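Local coordinates for hemolysin activator protein CdiB (Acinetobacter baumannii ACICU, PDB 6WIL), which probably exports a partner toxin across the outer membrane, as a two-partner secretion transporter of the Omp85 superfamily used in contact-dependent growth inhibition, at residues N492-M497 against G522-Q527; L532-G537 against T552-N557. One frame throughout, in Å; residues are numbered along the deposited sequence.

Contact 1 of 2, residues N492-M497 against G522-Q527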
loop_
_atom_site.group_PDB
_atom_site.type_symbol
_atom_site.label_atom_id
_atom_site.label_comp_id
_atom_site.label_asym_id
_atom_site.label_seq_id
_atom_site.Cartn_x
_atom_site.Cartn_y
_atom_site.Cartn_z
ATOM N N ASN A 492 23.702 1.443 -11.998
ATOM C CA ASN A 492 23.049 0.797 -10.854
ATOM C C ASN A 492 23.495 1.387 -9.518
ATOM O O ASN A 492 23.574 0.682 -8.509
ATOM C CB ASN A 492 23.275 -0.717 -10.876
ATOM C CG ASN A 492 22.411 -1.413 -11.903
ATOM O OD1 ASN A 492 21.185 -1.297 -11.884
ATOM N ND2 ASN A 492 23.048 -2.134 -12.818
ATOM N N THR A 493 23.773 2.687 -9.500
ATOM C CA THR A 493 24.206 3.390 -8.302
ATOM C C THR A 493 23.472 4.719 -8.221
ATOM O O THR A 493 23.011 5.255 -9.231
ATOM C CB THR A 493 25.721 3.633 -8.308
ATOM O OG1 THR A 493 26.383 2.517 -8.911
ATOM C CG2 THR A 493 26.244 3.817 -6.892
ATOM N N GLN A 494 23.368 5.253 -7.006
ATOM C CA GLN A 494 22.740 6.552 -6.830
ATOM C C GLN A 494 23.185 7.169 -5.511
ATOM O O GLN A 494 23.334 6.467 -4.506
ATOM C CB GLN A 494 21.207 6.448 -6.888
ATOM C CG GLN A 494 20.589 5.397 -5.981
ATOM C CD GLN A 494 19.071 5.491 -5.931
ATOM O OE1 GLN A 494 18.469 5.454 -4.856
ATOM N NE2 GLN A 494 18.446 5.617 -7.098
ATOM N N PHE A 495 23.419 8.480 -5.536
ATOM C CA PHE A 495 23.662 9.266 -4.335
ATOM C C PHE A 495 22.345 9.834 -3.826
ATOM O O PHE A 495 21.409 10.056 -4.598
ATOM C CB PHE A 495 24.633 10.417 -4.610
ATOM C CG PHE A 495 25.887 10.003 -5.322
ATOM C CD1 PHE A 495 26.858 9.263 -4.669
ATOM C CD2 PHE A 495 26.106 10.372 -6.640
ATOM C CE1 PHE A 495 28.016 8.884 -5.319
ATOM C CE2 PHE A 495 27.264 9.998 -7.296
ATOM C CZ PHE A 495 28.221 9.253 -6.635
ATOM N N TYR A 496 22.274 10.075 -2.519
ATOM C CA TYR A 496 21.068 10.662 -1.955
ATOM C C TYR A 496 21.425 11.551 -0.775
ATOM O O TYR A 496 22.384 11.288 -0.044
ATOM C CB TYR A 496 20.050 9.594 -1.528
ATOM C CG TYR A 496 20.441 8.765 -0.320
ATOM C CD1 TYR A 496 20.093 9.162 0.968
ATOM C CD2 TYR A 496 21.133 7.571 -0.469
ATOM C CE1 TYR A 496 20.442 8.400 2.071
ATOM C CE2 TYR A 496 21.485 6.804 0.628
ATOM C CZ TYR A 496 21.138 7.222 1.893
ATOM O OH TYR A 496 21.489 6.452 2.977
HETATM N N MSE A 497 20.644 12.614 -0.610
HETATM C CA MSE A 497 20.726 13.468 0.568
HETATM C C MSE A 497 19.333 13.559 1.177
HETATM O O MSE A 497 18.340 13.630 0.453
HETATM C CB MSE A 497 21.257 14.859 0.215
HETATM C CG MSE A 497 21.937 15.578 1.371
HETATM SE SE MSE A 497 21.541 17.490 1.436
HETATM C CE MSE A 497 21.906 17.957 -0.421
ATOM N N GLY A 522 24.378 10.000 1.670
ATOM C CA GLY A 522 24.840 8.645 1.481
ATOM C C GLY A 522 24.714 8.178 0.048
ATOM O O GLY A 522 24.403 8.955 -0.856
ATOM N N LEU A 523 24.961 6.880 -0.144
ATOM C CA LEU A 523 24.922 6.268 -1.464
ATOM C C LEU A 523 24.385 4.848 -1.352
ATOM O O LEU A 523 24.435 4.224 -0.289
ATOM C CB LEU A 523 26.307 6.253 -2.125
ATOM C CG LEU A 523 27.306 5.207 -1.622
ATOM C CD1 LEU A 523 28.449 5.062 -2.611
ATOM C CD2 LEU A 523 27.843 5.551 -0.236
ATOM N N ARG A 524 23.872 4.344 -2.474
ATOM C CA ARG A 524 23.331 2.995 -2.574
ATOM C C ARG A 524 23.744 2.393 -3.908
ATOM O O ARG A 524 23.802 3.090 -4.923
ATOM C CB ARG A 524 21.799 2.980 -2.472
ATOM C CG ARG A 524 21.224 3.711 -1.272
ATOM C CD ARG A 524 19.808 4.167 -1.572
ATOM N NE ARG A 524 19.164 4.783 -0.419
ATOM C CZ ARG A 524 18.167 5.657 -0.505
ATOM N NH1 ARG A 524 17.710 6.031 -1.693
ATOM N NH2 ARG A 524 17.636 6.168 0.598
ATOM N N THR A 525 24.016 1.087 -3.909
ATOM C CA THR A 525 24.443 0.416 -5.131
ATOM C C THR A 525 24.009 -1.044 -5.112
ATOM O O THR A 525 23.869 -1.655 -4.048
ATOM C CB THR A 525 25.964 0.518 -5.325
ATOM O OG1 THR A 525 26.334 -0.100 -6.563
ATOM C CG2 THR A 525 26.703 -0.156 -4.178
ATOM N N TYR A 526 23.796 -1.594 -6.307
ATOM C CA TYR A 526 23.365 -2.975 -6.494
ATOM C C TYR A 526 24.332 -3.657 -7.453
ATOM O O TYR A 526 24.443 -3.255 -8.617
ATOM C CB TYR A 526 21.933 -3.034 -7.032
ATOM C CG TYR A 526 21.320 -4.421 -7.067
ATOM C CD1 TYR A 526 21.511 -5.259 -8.159
ATOM C CD2 TYR A 526 20.538 -4.887 -6.014
ATOM C CE1 TYR A 526 20.950 -6.525 -8.197
ATOM C CE2 TYR A 526 19.972 -6.152 -6.044
ATOM C CZ TYR A 526 20.182 -6.965 -7.138
ATOM O OH TYR A 526 19.621 -8.222 -7.176
ATOM N N GLN A 527 25.031 -4.682 -6.972
ATOM C CA GLN A 527 26.020 -5.402 -7.777
ATOM C C GLN A 527 25.632 -6.877 -7.821
ATOM O O GLN A 527 26.110 -7.672 -7.004
ATOM C CB GLN A 527 27.438 -5.225 -7.222
ATOM C CG GLN A 527 27.819 -3.789 -6.850
ATOM C CD GLN A 527 28.280 -2.944 -8.032
ATOM O OE1 GLN A 527 28.302 -3.399 -9.179
ATOM N NE2 GLN A 527 28.642 -1.701 -7.751
#
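The guanidinium of R524 lies flat on the phenol ring of Y496, the two planes 19° apart and CZ 3.7 Å from the ring centroid, a cation-pi stack. NE sits over the CD2–CE2 side of the ring, 3.3 Å from CE2, while NH2 lies over its centre. G522 closes the opposite face with a CH-pi contact, its CA 4.2 Å from the ring centroid. At the guanidinium edge, in its plane, OE1 of Q494 accepts a weak hydrogen bond from NH1 of R524 at 3.3 Å. CG of Y496 stands between its backbone N and carbonyl carbon (chi1 70°), which starts the ring off on the G522 and R524 side.

The side chains of Q494, Y496 and R524 share one face of an antiparallel hairpin, strands 493-505 and 515-526, within the 16-stranded transmembrane beta-barrel of this TpsB transporter. Q494–R524 and Y496–G522 are the hydrogen-bonded pairs here; Y496 N donates to G522 O at 2.9 Å. On the other face F495 meets L523, CD1 to CB 4.0 Å, and the methyl CG2 of T493 packs 3.7 Å from T525 CB. Near the hairpin's open end, Y526 N donates to N492 O.

Further out, E483 forms a salt bridge with NH2 of R524. D533 accepts a hydrogen bond from Y496 OH and makes a long, weak ion pair with R524 NE.

Contact 2 of 2, residues L532-G537 against T552-N557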
loop_
_atom_site.group_PDB
_atom_site.type_symbol
_atom_site.label_atom_id
_atom_site.label_comp_id
_atom_site.label_asym_id
_atom_site.label_seq_id
_atom_site.Cartn_x
_atom_site.Cartn_y
_atom_site.Cartn_z
ATOM N N LEU A 532 24.155 -2.428 -1.229
ATOM C CA LEU A 532 24.852 -1.663 -0.211
ATOM C C LEU A 532 24.117 -0.350 0.009
ATOM O O LEU A 532 23.636 0.271 -0.943
ATOM C CB LEU A 532 26.304 -1.405 -0.630
ATOM C CG LEU A 532 27.316 -1.000 0.446
ATOM C CD1 LEU A 532 28.716 -1.428 0.033
ATOM C CD2 LEU A 532 27.282 0.495 0.715
ATOM N N ASP A 533 24.024 0.061 1.271
ATOM C CA ASP A 533 23.442 1.350 1.633
ATOM C C ASP A 533 24.277 1.918 2.771
ATOM O O ASP A 533 24.245 1.394 3.889
ATOM C CB ASP A 533 21.974 1.212 2.039
ATOM C CG ASP A 533 21.248 2.551 2.089
ATOM O OD1 ASP A 533 21.901 3.591 2.317
ATOM O OD2 ASP A 533 20.014 2.560 1.897
ATOM N N ALA A 534 25.027 2.975 2.482
ATOM C CA ALA A 534 25.887 3.620 3.462
ATOM C C ALA A 534 25.541 5.097 3.540
ATOM O O ALA A 534 25.338 5.749 2.512
ATOM C CB ALA A 534 27.367 3.446 3.107
ATOM N N PHE A 535 25.476 5.622 4.761
ATOM C CA PHE A 535 25.191 7.035 4.951
ATOM C C PHE A 535 25.961 7.554 6.153
ATOM O O PHE A 535 26.223 6.820 7.110
ATOM C CB PHE A 535 23.690 7.297 5.144
ATOM C CG PHE A 535 23.145 6.807 6.459
ATOM C CD1 PHE A 535 22.647 5.521 6.582
ATOM C CD2 PHE A 535 23.117 7.639 7.571
ATOM C CE1 PHE A 535 22.141 5.070 7.787
ATOM C CE2 PHE A 535 22.617 7.192 8.779
ATOM C CZ PHE A 535 22.128 5.906 8.886
ATOM N N THR A 536 26.320 8.830 6.089
ATOM C CA THR A 536 26.813 9.571 7.239
ATOM C C THR A 536 25.902 10.770 7.460
ATOM O O THR A 536 25.503 11.443 6.504
ATOM C CB THR A 536 28.265 10.021 7.044
ATOM O OG1 THR A 536 28.601 10.996 8.039
ATOM C CG2 THR A 536 28.468 10.612 5.659
ATOM N N GLY A 537 25.552 11.022 8.722
ATOM C CA GLY A 537 24.592 12.055 9.049
ATOM C C GLY A 537 24.970 12.785 10.322
ATOM O O GLY A 537 25.956 12.456 10.984
ATOM N N THR A 552 26.850 7.242 11.600
ATOM C CA THR A 552 27.109 6.511 10.370
ATOM C C THR A 552 26.203 5.290 10.311
ATOM O O THR A 552 25.705 4.808 11.332
ATOM C CB THR A 552 28.582 6.079 10.257
ATOM O OG1 THR A 552 29.078 5.704 11.549
ATOM C CG2 THR A 552 29.432 7.208 9.697
ATOM N N GLY A 553 25.986 4.799 9.097
ATOM C CA GLY A 553 25.199 3.600 8.901
ATOM C C GLY A 553 25.623 2.833 7.667
ATOM O O GLY A 553 25.792 3.418 6.595
ATOM N N PHE A 554 25.804 1.522 7.807
ATOM C CA PHE A 554 26.213 0.658 6.706
ATOM C C PHE A 554 25.257 -0.522 6.647
ATOM O O PHE A 554 25.109 -1.250 7.632
ATOM C CB PHE A 554 27.658 0.175 6.887
ATOM C CG PHE A 554 28.672 1.288 6.953
ATOM C CD1 PHE A 554 28.989 1.887 8.164
ATOM C CD2 PHE A 554 29.314 1.727 5.804
ATOM C CE1 PHE A 554 29.922 2.909 8.228
ATOM C CE2 PHE A 554 30.248 2.750 5.861
ATOM C CZ PHE A 554 30.551 3.342 7.075
ATOM N N SER A 555 24.608 -0.707 5.501
ATOM C CA SER A 555 23.673 -1.805 5.296
ATOM C C SER A 555 24.119 -2.636 4.102
ATOM O O SER A 555 24.459 -2.088 3.049
ATOM C CB SER A 555 22.249 -1.290 5.079
ATOM O OG SER A 555 21.776 -0.612 6.229
ATOM N N ILE A 556 24.119 -3.955 4.273
ATOM C CA ILE A 556 24.467 -4.898 3.217
ATOM C C ILE A 556 23.386 -5.968 3.167
ATOM O O ILE A 556 23.056 -6.563 4.196
ATOM C CB ILE A 556 25.846 -5.541 3.461
ATOM C CG1 ILE A 556 26.972 -4.549 3.168
ATOM C CG2 ILE A 556 26.007 -6.786 2.609
ATOM C CD1 ILE A 556 27.246 -4.371 1.695
ATOM N N ASN A 557 22.838 -6.214 1.979
ATOM C CA ASN A 557 21.843 -7.260 1.789
ATOM C C ASN A 557 22.235 -8.143 0.608
ATOM O O ASN A 557 22.890 -7.697 -0.333
ATOM C CB ASN A 557 20.446 -6.659 1.578
ATOM C CG ASN A 557 19.368 -7.714 1.490
ATOM O OD1 ASN A 557 19.071 -8.220 0.408
ATOM N ND2 ASN A 557 18.775 -8.058 2.627
#
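F535 lays its ring across the backbone of G553, whose CA lies over one ring face, 4.0 Å from the centroid and displaced toward the rim. This CH-pi contact belongs to the beta hairpin of strands 530-541 and 550-559, the last two strands of the 16-stranded TpsB barrel. With chi1 at 70°, CG of F535 stands between its own backbone N and carbonyl carbon, and the ring beyond it lies over G553. With no side chain on G553, the flat ring can settle directly on the neighbouring strand; CE1 is the ring atom nearest to its CA, at 3.6 Å.

D533 and S555 form the next pair on the same face. They meet through their methylene groups, CB to CB 3.9 Å, and send their polar ends to different partners: the carboxylate of D533 takes a hydrogen bond from Y496 OH, and S555 OG bonds to D224 of strand 217-228, the strand that closes the barrel. Both pairs are of the hydrogen-bonded kind, and each is held by two reciprocal backbone bonds, among them S555 N to D533 O at 2.7 Å.

The opposite face is more apolar. The F554 ring approaches A534 obliquely, with CD2 3.7 Å from the methyl CB. T536 and T552 touch through carbon, CB of the former to CG2 of the latter at 4.0 Å. At the other end of the segments L532 and I556 slant across each other. The second torsion of I556 (chi2 -78°) turns its delta methyl against the branch point of L532, I556 CD1 to L532 CG 3.6 Å.

In the fold
Contact 1 and contact 2 lie side by side in one antiparallel sheet, their centres about 10 Å apart, and follow one another along the chain. Strands 493-505, 515-526, 530-541 and 550-559 are the last four of the barrel, so the two hairpins form a continuous run of its wall. The middle two strands join them through probable backbone hydrogen bonds, L523 N to A534 O and T525 O to L532 N, both 2.9 Å. Y496 also reaches across strand 515-526, its OH packing against F535 CB. Strand 550-559 then pairs with strand 217-228, closing the barrel through which the partner toxin is probably exported.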